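Local coordinates for protein exopolyphosphatase (Cytophaga hutchinsonii, PDB 3MDQ) that probably hydrolyses inorganic polyphosphate chains to release orthophosphate, as an exopolyphosphatase of the Ppx/GppA family within the actin-like ATPase clan, at residues 4-9 and 302-307; 113-118 and 144-149; 120-125 and 293-298; 134-139 and 278-283; 140-145 and 158-163. All coordinates share one frame; numbering follows the deposited sequence.

Contact 1: residues 4-9 and 302-307; sequences QRIGVI and GVLYTM
Strand 5-9 and helix 302-307 run roughly antiparallel, at 142°, with their axes 8.9 Å apart and Val8 and Leu304 nearest in the backbone. No hydrogen bond crosses the gap, so the contact rests on branched and flexible apolar side chains. Ile6 and Val8, two residues apart on the strand, both point toward the helix. CG2 of Ile6 meets CE of Met307 tip to tip at 3.7 Å; the selenomethionine chain bends at its third torsion, bringing its methyl to that branch. The other branch of Ile6 ends in CD1, 3.8 Å from CD1 of Leu304. In Leu304 chi1 of 170°, CG anti to the backbone N, carries CG toward the strand, and CD1 on it makes the touch. Further along, CG1 of Val8 rests 3.8 Å from CG1 of Val303. Beta-branched residues suit the strand, whereas the longer Leu304 and Met307 bridge the space from the helix. Val303 and Met307 also lie on Ile78 of the adjacent strand 76-81. Helix 299-309 follows strand 291-295 of the second sheet yet packs here on the first, consistent with a helix at the junction of the two domains of the actin-like fold.

Contact 2: residues 113-118 and 144-149; sequences REAELI and EFIIGN
Glu114 and Glu144 bring their carboxylates together in a stack, the two planes only 25° apart, with OE2 of Glu114 3.2 Å from OE1 of Glu144. Both atoms are acceptors, so this is an encounter of like groups and not a bond. Glu114 reaches it with an extended chain, and the two side chains cross at about a right angle. Next to the acids, CB of Ala115 sits 3.7 Å from CG of Glu144; the small methyl lets helix 113-118 come close to strand 144-148, their axes 8.0 Å apart. Ile118 offers CD1 to OE1 of Glu144 at 3.5 Å, an apolar side to the acid. Ile146 lies with CG1 3.5 Å from the carbonyl O of Ala115 and 3.9 Å from the CB of that residue. The next shell settles the polar ends. Arg86 makes a salt bridge to OE1 of Glu114, and Ser142 holds OE2 of Glu144. Farther round the helix, Arg113 and Glu116 form their own salt bridge, and Glu116 also pairs with Lys156. Arg86 on one acid and the serine hydroxyl on the other probably offset the cost of bringing the two carboxylates so close. A sulfate, probably from the crystallisation liquor, lies near Glu114; the paired acids with Arg86 are consistent with the edge of an anion-binding site.

Contact 3: residues 120-125 and 293-298; sequences RGVQQA and TVSTYS
Tyr297 lies against helix 120-125 along one edge of its ring. Its CB begins the contact 3.5 Å from the carbonyl O of Gly121. With CG anti to its own carbonyl carbon (chi1 -72°), the ring starts beside Ala125, whose CB is 3.7 Å from CG. CD2 then meets the Gly121 oxygen at the ring edge, also at 3.5 Å, and CE2 comes to CG of Gln124, in the ring plane at 4.0 Å. The hydroxyl at the tip hydrogen-bonds a glycerol, probably from the crystallisation liquor. The amide of Gln124 is nearly coplanar with the ring, and Arg120 grips its OE1 end-on, NH1 at 2.9 Å on a lone pair. An alanine in place of Tyr297 would probably open a gap beside Ala125 CB and Gln124 CG and leave the Gly121 carbonyl O without its ring neighbour. Ser295 turns its hydroxyl back to the Tyr297 carbonyl O, OG to O 2.8 Å, bracing the turn after the strand. Glycine suits position 121, since a CB would clash with Ser298 O. Helix 111-125 lies against the end of strand 291-295, with Val122 on Ile208 of strand 206-210 and Tyr305 of helix 299-309 touching both Gln124 and Tyr297.

Contact 4: residues 134-139 and 278-283; sequences LAMDIG and CLIEHV
Met136 lays its selenium beside Val283, SE 4.1 Å from CG1, as the two side chains slide past each other in opposite directions. Its CG takes the crowded position between backbone N and carbonyl carbon (chi1 63°), and a bend at the third torsion turns the methyl onward. CE thereby comes 4.1 Å from CG1 of Ile280 and 4.2 Å from CG of Leu279, so one flexible chain touches three residues of the helix. Shorter residues meet the helix before and after it. Leu134 puts CD2 3.7 Å from CG1 of Val283, and Ile138 brings CD1 to within 3.6 Å of CG1 of Ile280. A long, flexible methionine (here selenomethionine) suits the middle, where backbones stand well apart: strand 134-138 and helix 278-283 run almost antiparallel, at 165°, with axes 10.9 Å apart. Every touching residue is buried and apolar. Phe214 of helix 212-225 borders Met136, Ile138 and Ile280, while Phe145 of the adjoining strand touches Met136 and Val283. Asp137 hydrogen-bonds Ser211 through OD2 and packs on Ser298. Helix 267-286 packs on one face of the six-stranded sheet, together with helix 212-225, while helix 111-125 packs on the other, the layered alpha/beta/alpha build of an actin-like domain.

Contact 5: residues 140-145 and 158-163; sequences GGSVEF and SFEIGG. With SO4 (sulfate ion), chain D.
Glu144 meets Ser158 because its CG lies anti to the carbonyl carbon (chi1 -74°) and the chain then folds at chi2 of 68°. OE2 takes the Ser158 hydroxyl on its anti lone pair, OG at 2.7 Å, and that of Ser142 on its syn lone pair, OG at 2.6 Å. An alanine in place of Glu144 would probably leave both serine hydroxyls without their shared acceptor and free to turn. The backbones are antiparallel: Val143 and Phe159 form a hydrogen-bonded pair, N to O 2.9 Å in each direction. On the face bearing Val143 and Phe159, CG2 of Val143 packs against CG1 of Ile161 at 3.7 Å. Nearby, Phe145 CD2 and Phe159 CD1 stand 3.6 Å apart, the rings inclined at 73°. Gly162 sits so tightly on 140-142 that any CB would collide. Meanwhile Gly141 N and Ser142 N both bond O1 of the sulfate at 2.9 Å, and Gly140 N bonds O2; Thr13 supplies another bond. The glycine-rich turn between strands 133-138 and 143-148, offering successive amides to a tetrahedral anion, resembles the phosphate-binding loop of actin-like ATPases. The sulfate, probably from the crystallisation liquor, may mark where a phosphate group binds.

All five contacts are largely buried, but their chemistry follows their place. Contacts 1 and 4 are wholly apolar helix-on-sheet layers, one on the first sheet, the other on the second, with centres about 26 Å apart. Contacts 2 and 3 share helix 111-125, which lies on the second sheet: its early part brings acids together, its last turns meet a tyrosine at a more open border. Contact 5 differs most, resting on backbone hydrogen bonds and amides turned to an anion; it shares strand 143-148 and Glu144 with contact 2. Strand 133-138 of contact 4 pairs beside that strand, so aliphatic packing and polar site occupy neighbouring parts of one sheet.

Contact 1: residues 4-9 and 302-307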
# COMPACT_ATOMS: atom_id res chain seq x y z
N GLN A 4 -1.73 14.67 22.38
CA GLN A 4 -1.13 13.48 23.06
C GLN A 4 -0.37 12.68 22.00
O GLN A 4 -0.01 13.21 20.95
CB GLN A 4 -2.23 12.62 23.74
CG GLN A 4 -1.73 11.66 24.84
CD GLN A 4 -0.61 12.25 25.69
OE1 GLN A 4 0.55 11.84 25.58
NE2 GLN A 4 -0.96 13.22 26.53
N ARG A 5 -0.02 11.44 22.34
CA ARG A 5 0.58 10.55 21.37
C ARG A 5 -0.46 9.65 20.74
O ARG A 5 -1.38 9.17 21.41
CB ARG A 5 1.65 9.70 22.04
CG ARG A 5 2.77 10.53 22.55
CD ARG A 5 3.85 9.69 23.11
NE ARG A 5 4.98 10.53 23.50
CZ ARG A 5 6.12 10.06 23.97
NH1 ARG A 5 6.30 8.75 24.12
NH2 ARG A 5 7.10 10.91 24.28
N ILE A 6 -0.29 9.44 19.44
CA ILE A 6 -1.22 8.63 18.66
C ILE A 6 -0.46 7.47 18.07
O ILE A 6 0.62 7.65 17.54
CB ILE A 6 -1.87 9.44 17.50
CG1 ILE A 6 -2.74 10.56 18.09
CG2 ILE A 6 -2.68 8.53 16.58
CD1 ILE A 6 -3.26 11.54 17.05
N GLY A 7 -1.01 6.28 18.17
CA GLY A 7 -0.45 5.10 17.54
C GLY A 7 -1.42 4.54 16.50
O GLY A 7 -2.62 4.38 16.79
N VAL A 8 -0.92 4.25 15.30
CA VAL A 8 -1.71 3.70 14.22
C VAL A 8 -1.05 2.41 13.76
O VAL A 8 0.16 2.39 13.52
CB VAL A 8 -1.81 4.67 13.01
CG1 VAL A 8 -2.62 4.04 11.89
CG2 VAL A 8 -2.43 6.00 13.42
N ILE A 9 -1.85 1.35 13.64
CA ILE A 9 -1.41 0.06 13.08
C ILE A 9 -2.22 -0.17 11.78
O ILE A 9 -3.44 -0.10 11.78
CB ILE A 9 -1.63 -1.12 14.05
CG1 ILE A 9 -0.80 -0.93 15.31
CG2 ILE A 9 -1.32 -2.47 13.33
CD1 ILE A 9 -1.17 -1.85 16.49
N GLY A 302 -2.73 8.62 6.49
CA GLY A 302 -4.07 9.10 6.29
C GLY A 302 -4.96 8.95 7.49
O GLY A 302 -5.79 9.82 7.76
N VAL A 303 -4.82 7.84 8.19
CA VAL A 303 -5.53 7.63 9.46
C VAL A 303 -5.14 8.70 10.49
O VAL A 303 -6.01 9.34 11.12
CB VAL A 303 -5.30 6.19 9.98
CG1 VAL A 303 -5.77 6.04 11.43
CG2 VAL A 303 -5.99 5.17 9.07
N LEU A 304 -3.83 8.90 10.67
CA LEU A 304 -3.31 9.91 11.59
C LEU A 304 -3.88 11.28 11.27
O LEU A 304 -4.40 11.95 12.16
CB LEU A 304 -1.79 9.94 11.54
CG LEU A 304 -1.11 11.10 12.26
CD1 LEU A 304 -1.33 11.05 13.77
CD2 LEU A 304 0.38 11.13 11.89
N TYR A 305 -3.81 11.68 10.00
CA TYR A 305 -4.20 13.05 9.68
C TYR A 305 -5.73 13.23 9.72
O TYR A 305 -6.21 14.31 10.04
CB TYR A 305 -3.57 13.53 8.38
CG TYR A 305 -2.13 13.93 8.59
CD1 TYR A 305 -1.83 15.18 9.12
CD2 TYR A 305 -1.09 13.07 8.33
CE1 TYR A 305 -0.52 15.56 9.36
CE2 TYR A 305 0.26 13.46 8.62
CZ TYR A 305 0.50 14.70 9.11
OH TYR A 305 1.82 15.09 9.36
N THR A 306 -6.47 12.17 9.45
CA THR A 306 -7.93 12.17 9.61
C THR A 306 -8.26 12.40 11.07
O THR A 306 -9.10 13.23 11.42
CB THR A 306 -8.56 10.88 9.04
OG1 THR A 306 -8.30 10.85 7.64
CG2 THR A 306 -10.05 10.83 9.26
N MSE A 307 -7.53 11.72 11.96
CA MSE A 307 -7.70 11.90 13.42
C MSE A 307 -7.36 13.34 13.83
O MSE A 307 -8.08 13.94 14.61
CB MSE A 307 -6.83 10.90 14.20
CG MSE A 307 -7.38 9.49 14.11
SE MSE A 307 -6.08 8.17 14.79
CE MSE A 307 -6.34 8.63 16.71

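Contact 2: residues 113-118 and 144-149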
# COMPACT_ATOMS: atom_id res chain seq x y z
N ARG A 113 -13.45 3.21 1.92
CA ARG A 113 -12.96 4.04 3.01
C ARG A 113 -11.46 3.98 3.08
O ARG A 113 -10.80 4.99 3.35
CB ARG A 113 -13.52 3.53 4.33
CG ARG A 113 -13.18 4.39 5.54
CD ARG A 113 -13.73 5.77 5.39
NE ARG A 113 -13.35 6.64 6.51
CZ ARG A 113 -13.12 7.94 6.38
NH1 ARG A 113 -13.17 8.51 5.20
NH2 ARG A 113 -12.77 8.67 7.43
N GLU A 114 -10.89 2.81 2.81
CA GLU A 114 -9.43 2.66 2.71
C GLU A 114 -8.85 3.64 1.66
O GLU A 114 -7.87 4.34 1.91
CB GLU A 114 -9.07 1.20 2.34
CG GLU A 114 -7.61 0.92 2.28
CD GLU A 114 -7.29 -0.54 1.94
OE1 GLU A 114 -8.23 -1.30 1.63
OE2 GLU A 114 -6.07 -0.92 1.94
N ALA A 115 -9.50 3.71 0.51
CA ALA A 115 -9.07 4.63 -0.52
C ALA A 115 -9.11 6.09 -0.05
O ALA A 115 -8.17 6.88 -0.28
CB ALA A 115 -9.92 4.43 -1.78
N GLU A 116 -10.20 6.46 0.60
CA GLU A 116 -10.33 7.84 1.12
C GLU A 116 -9.21 8.17 2.09
O GLU A 116 -8.64 9.28 2.08
CB GLU A 116 -11.70 8.03 1.77
CG GLU A 116 -12.82 7.94 0.79
CD GLU A 116 -14.17 7.80 1.45
OE1 GLU A 116 -14.28 7.65 2.68
OE2 GLU A 116 -15.15 7.78 0.68
N LEU A 117 -8.93 7.24 3.01
CA LEU A 117 -7.94 7.49 4.03
C LEU A 117 -6.55 7.55 3.42
O LEU A 117 -5.75 8.43 3.77
CB LEU A 117 -8.02 6.43 5.13
CG LEU A 117 -9.27 6.41 5.97
CD1 LEU A 117 -9.37 5.08 6.73
CD2 LEU A 117 -9.28 7.61 6.95
N ILE A 118 -6.24 6.65 2.50
CA ILE A 118 -4.97 6.71 1.77
C ILE A 118 -4.81 8.10 1.14
O ILE A 118 -3.74 8.73 1.25
CB ILE A 118 -4.87 5.64 0.70
CG1 ILE A 118 -4.70 4.27 1.38
CG2 ILE A 118 -3.71 5.94 -0.27
CD1 ILE A 118 -5.03 3.07 0.49
N GLU A 144 -6.06 0.40 -4.48
CA GLU A 144 -6.99 1.54 -4.41
C GLU A 144 -6.55 2.61 -5.42
O GLU A 144 -5.36 2.90 -5.52
CB GLU A 144 -7.04 2.16 -3.02
CG GLU A 144 -7.79 1.37 -1.97
CD GLU A 144 -7.11 0.09 -1.60
OE1 GLU A 144 -5.97 0.14 -1.13
OE2 GLU A 144 -7.74 -0.99 -1.78
N PHE A 145 -7.53 3.16 -6.11
CA PHE A 145 -7.33 4.25 -7.02
C PHE A 145 -8.19 5.42 -6.59
O PHE A 145 -9.38 5.21 -6.24
CB PHE A 145 -7.73 3.86 -8.42
CG PHE A 145 -6.87 2.80 -9.05
CD1 PHE A 145 -5.69 3.13 -9.67
CD2 PHE A 145 -7.27 1.48 -9.05
CE1 PHE A 145 -4.90 2.16 -10.25
CE2 PHE A 145 -6.50 0.52 -9.65
CZ PHE A 145 -5.33 0.85 -10.25
N ILE A 146 -7.61 6.62 -6.57
CA ILE A 146 -8.32 7.82 -6.19
C ILE A 146 -8.01 8.95 -7.18
O ILE A 146 -6.82 9.17 -7.49
CB ILE A 146 -7.95 8.31 -4.77
CG1 ILE A 146 -7.99 7.19 -3.73
CG2 ILE A 146 -8.86 9.50 -4.36
CD1 ILE A 146 -6.65 6.57 -3.46
N ILE A 147 -9.04 9.65 -7.67
CA ILE A 147 -8.84 10.82 -8.50
C ILE A 147 -9.22 12.04 -7.69
O ILE A 147 -10.31 12.07 -7.17
CB ILE A 147 -9.61 10.76 -9.81
CG1 ILE A 147 -9.14 9.59 -10.67
CG2 ILE A 147 -9.52 12.10 -10.58
CD1 ILE A 147 -9.96 9.32 -11.92
N GLY A 148 -8.30 12.99 -7.54
CA GLY A 148 -8.58 14.18 -6.76
C GLY A 148 -7.49 15.20 -6.82
O GLY A 148 -6.62 15.16 -7.70
N ASN A 149 -7.53 16.14 -5.87
CA ASN A 149 -6.54 17.23 -5.79
C ASN A 149 -6.35 17.60 -4.35
O ASN A 149 -6.65 16.80 -3.50
CB ASN A 149 -6.98 18.41 -6.68
CG ASN A 149 -8.34 18.97 -6.28
OD1 ASN A 149 -8.76 18.88 -5.13
ND2 ASN A 149 -9.02 19.58 -7.24

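Contact 3: residues 120-125 and 293-298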
# COMPACT_ATOMS: atom_id res chain seq x y z
N ARG A 120 -6.06 10.97 1.94
CA ARG A 120 -5.75 12.01 2.94
C ARG A 120 -4.26 12.02 3.26
O ARG A 120 -3.69 13.09 3.44
CB ARG A 120 -6.56 11.81 4.22
CG ARG A 120 -6.23 12.77 5.32
CD ARG A 120 -6.67 14.19 4.96
NE ARG A 120 -6.26 15.20 5.95
CZ ARG A 120 -5.09 15.83 5.96
NH1 ARG A 120 -4.14 15.56 5.09
NH2 ARG A 120 -4.87 16.73 6.91
N GLY A 121 -3.63 10.85 3.32
CA GLY A 121 -2.18 10.80 3.52
C GLY A 121 -1.41 11.37 2.33
O GLY A 121 -0.47 12.17 2.50
N VAL A 122 -1.84 11.01 1.13
CA VAL A 122 -1.22 11.54 -0.10
C VAL A 122 -1.31 13.06 -0.15
O VAL A 122 -0.31 13.74 -0.50
CB VAL A 122 -1.85 10.89 -1.34
CG1 VAL A 122 -1.38 11.58 -2.66
CG2 VAL A 122 -1.52 9.39 -1.38
N GLN A 123 -2.46 13.60 0.22
CA GLN A 123 -2.68 15.06 0.24
C GLN A 123 -1.66 15.73 1.18
O GLN A 123 -1.19 16.85 0.90
CB GLN A 123 -4.09 15.42 0.68
CG GLN A 123 -5.12 15.18 -0.36
CD GLN A 123 -6.54 15.36 0.15
OE1 GLN A 123 -6.85 15.01 1.29
NE2 GLN A 123 -7.44 15.84 -0.74
N GLN A 124 -1.34 15.10 2.31
CA GLN A 124 -0.35 15.66 3.24
C GLN A 124 1.09 15.54 2.69
O GLN A 124 1.92 16.41 2.96
CB GLN A 124 -0.43 14.96 4.60
CG GLN A 124 0.19 15.76 5.69
CD GLN A 124 -0.63 17.02 6.03
OE1 GLN A 124 -1.84 17.12 5.75
NE2 GLN A 124 0.04 17.99 6.67
N ALA A 125 1.37 14.51 1.91
CA ALA A 125 2.70 14.25 1.41
C ALA A 125 3.06 14.99 0.13
O ALA A 125 4.25 15.26 -0.10
CB ALA A 125 2.85 12.78 1.16
N THR A 293 4.95 10.43 -9.33
CA THR A 293 5.38 10.94 -8.01
C THR A 293 5.08 9.87 -6.97
O THR A 293 3.95 9.44 -6.84
CB THR A 293 4.73 12.27 -7.65
OG1 THR A 293 5.19 13.27 -8.58
CG2 THR A 293 5.15 12.70 -6.27
N VAL A 294 6.12 9.41 -6.26
CA VAL A 294 5.94 8.50 -5.14
C VAL A 294 5.62 9.32 -3.87
O VAL A 294 6.38 10.22 -3.50
CB VAL A 294 7.17 7.63 -4.93
CG1 VAL A 294 6.99 6.78 -3.66
CG2 VAL A 294 7.41 6.81 -6.20
N SER A 295 4.48 9.05 -3.26
CA SER A 295 4.15 9.55 -1.92
C SER A 295 4.69 8.57 -0.89
O SER A 295 4.34 7.41 -0.94
CB SER A 295 2.63 9.71 -1.74
OG SER A 295 2.28 9.86 -0.37
N THR A 296 5.47 9.06 0.07
CA THR A 296 5.94 8.18 1.15
C THR A 296 4.89 7.97 2.23
O THR A 296 5.09 7.15 3.11
CB THR A 296 7.23 8.65 1.79
OG1 THR A 296 6.99 9.86 2.50
CG2 THR A 296 8.33 8.88 0.71
N TYR A 297 3.78 8.71 2.15
CA TYR A 297 2.61 8.53 3.05
C TYR A 297 1.57 7.68 2.38
O TYR A 297 1.34 7.78 1.17
CB TYR A 297 1.98 9.87 3.38
CG TYR A 297 2.76 10.78 4.31
CD1 TYR A 297 4.07 10.50 4.70
CD2 TYR A 297 2.17 11.94 4.77
CE1 TYR A 297 4.74 11.34 5.55
CE2 TYR A 297 2.84 12.78 5.62
CZ TYR A 297 4.13 12.47 5.99
OH TYR A 297 4.79 13.34 6.85
N SER A 298 0.90 6.84 3.17
CA SER A 298 -0.14 5.98 2.67
C SER A 298 -1.21 5.83 3.79
O SER A 298 -1.49 6.79 4.49
CB SER A 298 0.43 4.65 2.18
OG SER A 298 1.09 3.93 3.20

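Contact 4: residues 134-139 and 278-283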
# COMPACT_ATOMS: atom_id res chain seq x y z
N LEU A 134 -4.28 11.15 -10.28
CA LEU A 134 -4.68 9.78 -9.99
C LEU A 134 -3.65 9.22 -9.03
O LEU A 134 -2.44 9.15 -9.36
CB LEU A 134 -4.76 8.95 -11.27
CG LEU A 134 -5.01 7.45 -11.08
CD1 LEU A 134 -6.38 7.17 -10.44
CD2 LEU A 134 -4.85 6.68 -12.44
N ALA A 135 -4.10 8.81 -7.84
CA ALA A 135 -3.24 8.12 -6.90
C ALA A 135 -3.57 6.65 -6.87
O ALA A 135 -4.74 6.29 -6.94
CB ALA A 135 -3.40 8.74 -5.46
N MSE A 136 -2.53 5.82 -6.74
CA MSE A 136 -2.70 4.38 -6.69
C MSE A 136 -1.87 3.74 -5.58
O MSE A 136 -0.68 4.05 -5.41
CB MSE A 136 -2.41 3.74 -8.05
CG MSE A 136 -1.07 3.88 -8.54
SE MSE A 136 -0.90 2.94 -10.32
CE MSE A 136 -1.11 1.19 -9.94
N ASP A 137 -2.51 2.90 -4.77
CA ASP A 137 -1.88 2.20 -3.67
C ASP A 137 -1.94 0.71 -3.96
O ASP A 137 -3.02 0.15 -4.03
CB ASP A 137 -2.56 2.51 -2.34
CG ASP A 137 -1.85 1.85 -1.17
OD1 ASP A 137 -1.75 0.60 -1.14
OD2 ASP A 137 -1.35 2.60 -0.29
N ILE A 138 -0.79 0.10 -4.23
CA ILE A 138 -0.71 -1.34 -4.50
C ILE A 138 -0.27 -2.08 -3.26
O ILE A 138 0.80 -1.80 -2.68
CB ILE A 138 0.31 -1.66 -5.59
CG1 ILE A 138 -0.09 -0.97 -6.89
CG2 ILE A 138 0.37 -3.17 -5.79
CD1 ILE A 138 0.99 -1.13 -7.99
N GLY A 139 -1.13 -2.97 -2.80
CA GLY A 139 -0.82 -3.82 -1.66
C GLY A 139 -0.84 -5.28 -2.07
O GLY A 139 -1.00 -5.59 -3.24
N CYS A 278 3.68 -4.54 -13.86
CA CYS A 278 2.80 -4.69 -15.02
C CYS A 278 1.53 -3.87 -14.84
O CYS A 278 1.05 -3.27 -15.78
CB CYS A 278 2.42 -6.16 -15.24
SG CYS A 278 3.82 -7.10 -15.89
N LEU A 279 0.96 -3.89 -13.64
CA LEU A 279 -0.24 -3.06 -13.36
C LEU A 279 0.06 -1.58 -13.49
O LEU A 279 -0.73 -0.83 -14.05
CB LEU A 279 -0.81 -3.37 -11.96
CG LEU A 279 -2.03 -2.59 -11.53
CD1 LEU A 279 -3.16 -2.79 -12.56
CD2 LEU A 279 -2.46 -3.01 -10.12
N ILE A 280 1.21 -1.15 -12.99
CA ILE A 280 1.59 0.26 -13.09
C ILE A 280 1.73 0.67 -14.57
O ILE A 280 1.20 1.72 -14.99
CB ILE A 280 2.90 0.58 -12.33
CG1 ILE A 280 2.76 0.29 -10.84
CG2 ILE A 280 3.27 2.08 -12.52
CD1 ILE A 280 4.13 0.27 -10.07
N GLU A 281 2.39 -0.17 -15.36
CA GLU A 281 2.54 0.08 -16.78
C GLU A 281 1.14 0.21 -17.41
O GLU A 281 0.87 1.16 -18.14
CB GLU A 281 3.39 -1.00 -17.45
CG GLU A 281 3.48 -0.89 -18.96
CD GLU A 281 4.39 0.18 -19.47
OE1 GLU A 281 4.98 0.92 -18.67
OE2 GLU A 281 4.51 0.28 -20.71
N HIS A 282 0.25 -0.73 -17.07
CA HIS A 282 -1.10 -0.72 -17.62
C HIS A 282 -1.78 0.60 -17.34
O HIS A 282 -2.38 1.21 -18.24
CB HIS A 282 -1.90 -1.86 -17.00
CG HIS A 282 -3.19 -2.12 -17.68
ND1 HIS A 282 -3.33 -3.08 -18.65
CD2 HIS A 282 -4.41 -1.56 -17.52
CE1 HIS A 282 -4.57 -3.08 -19.10
NE2 HIS A 282 -5.25 -2.15 -18.45
N VAL A 283 -1.68 1.07 -16.10
CA VAL A 283 -2.30 2.35 -15.70
C VAL A 283 -1.65 3.55 -16.39
O VAL A 283 -2.33 4.47 -16.85
CB VAL A 283 -2.31 2.50 -14.16
CG1 VAL A 283 -2.86 3.90 -13.74
CG2 VAL A 283 -3.14 1.38 -13.54

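Contact 5: residues 140-145 and 158-163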
# COMPACT_ATOMS: atom_id res chain seq x y z
N GLY A 140 -0.69 -6.19 -1.10
CA GLY A 140 -0.82 -7.60 -1.39
C GLY A 140 -2.20 -8.10 -1.66
O GLY A 140 -2.38 -9.10 -2.34
N GLY A 141 -3.22 -7.42 -1.12
CA GLY A 141 -4.58 -7.86 -1.25
C GLY A 141 -5.45 -7.02 -2.15
O GLY A 141 -6.23 -7.55 -2.93
N SER A 142 -5.30 -5.70 -2.05
CA SER A 142 -6.09 -4.80 -2.91
C SER A 142 -5.26 -3.66 -3.48
O SER A 142 -4.13 -3.44 -3.08
CB SER A 142 -7.27 -4.24 -2.12
OG SER A 142 -6.83 -3.34 -1.12
N VAL A 143 -5.85 -3.01 -4.50
CA VAL A 143 -5.29 -1.82 -5.08
C VAL A 143 -6.39 -0.74 -5.07
O VAL A 143 -7.52 -0.96 -5.54
CB VAL A 143 -4.81 -2.05 -6.52
CG1 VAL A 143 -4.24 -0.75 -7.13
CG2 VAL A 143 -3.76 -3.23 -6.58
N GLU A 144 -6.06 0.40 -4.48
CA GLU A 144 -6.99 1.54 -4.41
C GLU A 144 -6.55 2.61 -5.42
O GLU A 144 -5.36 2.90 -5.52
CB GLU A 144 -7.04 2.16 -3.02
CG GLU A 144 -7.79 1.37 -1.97
CD GLU A 144 -7.11 0.09 -1.60
OE1 GLU A 144 -5.97 0.14 -1.13
OE2 GLU A 144 -7.74 -0.99 -1.78
N PHE A 145 -7.53 3.16 -6.11
CA PHE A 145 -7.33 4.25 -7.02
C PHE A 145 -8.19 5.42 -6.59
O PHE A 145 -9.38 5.21 -6.24
CB PHE A 145 -7.73 3.86 -8.42
CG PHE A 145 -6.87 2.80 -9.05
CD1 PHE A 145 -5.69 3.13 -9.67
CD2 PHE A 145 -7.27 1.48 -9.05
CE1 PHE A 145 -4.90 2.16 -10.25
CE2 PHE A 145 -6.50 0.52 -9.65
CZ PHE A 145 -5.33 0.85 -10.25
N SER A 158 -11.73 0.73 -4.89
CA SER A 158 -10.80 -0.32 -4.51
C SER A 158 -11.11 -1.55 -5.35
O SER A 158 -12.27 -1.90 -5.57
CB SER A 158 -11.02 -0.64 -3.04
OG SER A 158 -10.20 -1.70 -2.60
N PHE A 159 -10.07 -2.24 -5.76
CA PHE A 159 -10.17 -3.48 -6.53
C PHE A 159 -9.36 -4.58 -5.83
O PHE A 159 -8.22 -4.38 -5.42
CB PHE A 159 -9.61 -3.27 -7.94
CG PHE A 159 -10.33 -2.22 -8.75
CD1 PHE A 159 -9.99 -0.88 -8.63
CD2 PHE A 159 -11.34 -2.58 -9.62
CE1 PHE A 159 -10.65 0.08 -9.37
CE2 PHE A 159 -11.99 -1.63 -10.36
CZ PHE A 159 -11.64 -0.30 -10.24
N GLU A 160 -9.93 -5.78 -5.75
CA GLU A 160 -9.26 -6.93 -5.07
C GLU A 160 -8.31 -7.62 -6.07
O GLU A 160 -8.52 -8.76 -6.52
CB GLU A 160 -10.32 -7.86 -4.44
CG GLU A 160 -11.06 -7.18 -3.25
CD GLU A 160 -10.16 -6.80 -2.00
OE1 GLU A 160 -9.12 -7.44 -1.74
OE2 GLU A 160 -10.53 -5.87 -1.24
N ILE A 161 -7.26 -6.88 -6.40
CA ILE A 161 -6.23 -7.30 -7.39
C ILE A 161 -4.83 -7.06 -6.85
O ILE A 161 -3.86 -6.86 -7.59
CB ILE A 161 -6.46 -6.56 -8.75
CG1 ILE A 161 -6.26 -5.07 -8.60
CG2 ILE A 161 -7.84 -6.94 -9.34
CD1 ILE A 161 -6.36 -4.28 -9.96
N GLY A 162 -4.68 -7.07 -5.51
CA GLY A 162 -3.38 -6.95 -4.91
C GLY A 162 -2.45 -8.10 -5.32
O GLY A 162 -2.89 -9.12 -5.80
N GLY A 163 -1.16 -7.88 -5.15
CA GLY A 163 -0.17 -8.78 -5.77
C GLY A 163 -0.21 -10.20 -5.28
O GLY A 163 0.07 -11.09 -6.06
S SO4 D . -2.83 -4.41 1.34
O1 SO4 D . -3.51 -4.83 0.10
O2 SO4 D . -1.48 -5.04 1.46
O3 SO4 D . -2.70 -2.94 1.32
O4 SO4 D . -3.83 -4.78 2.33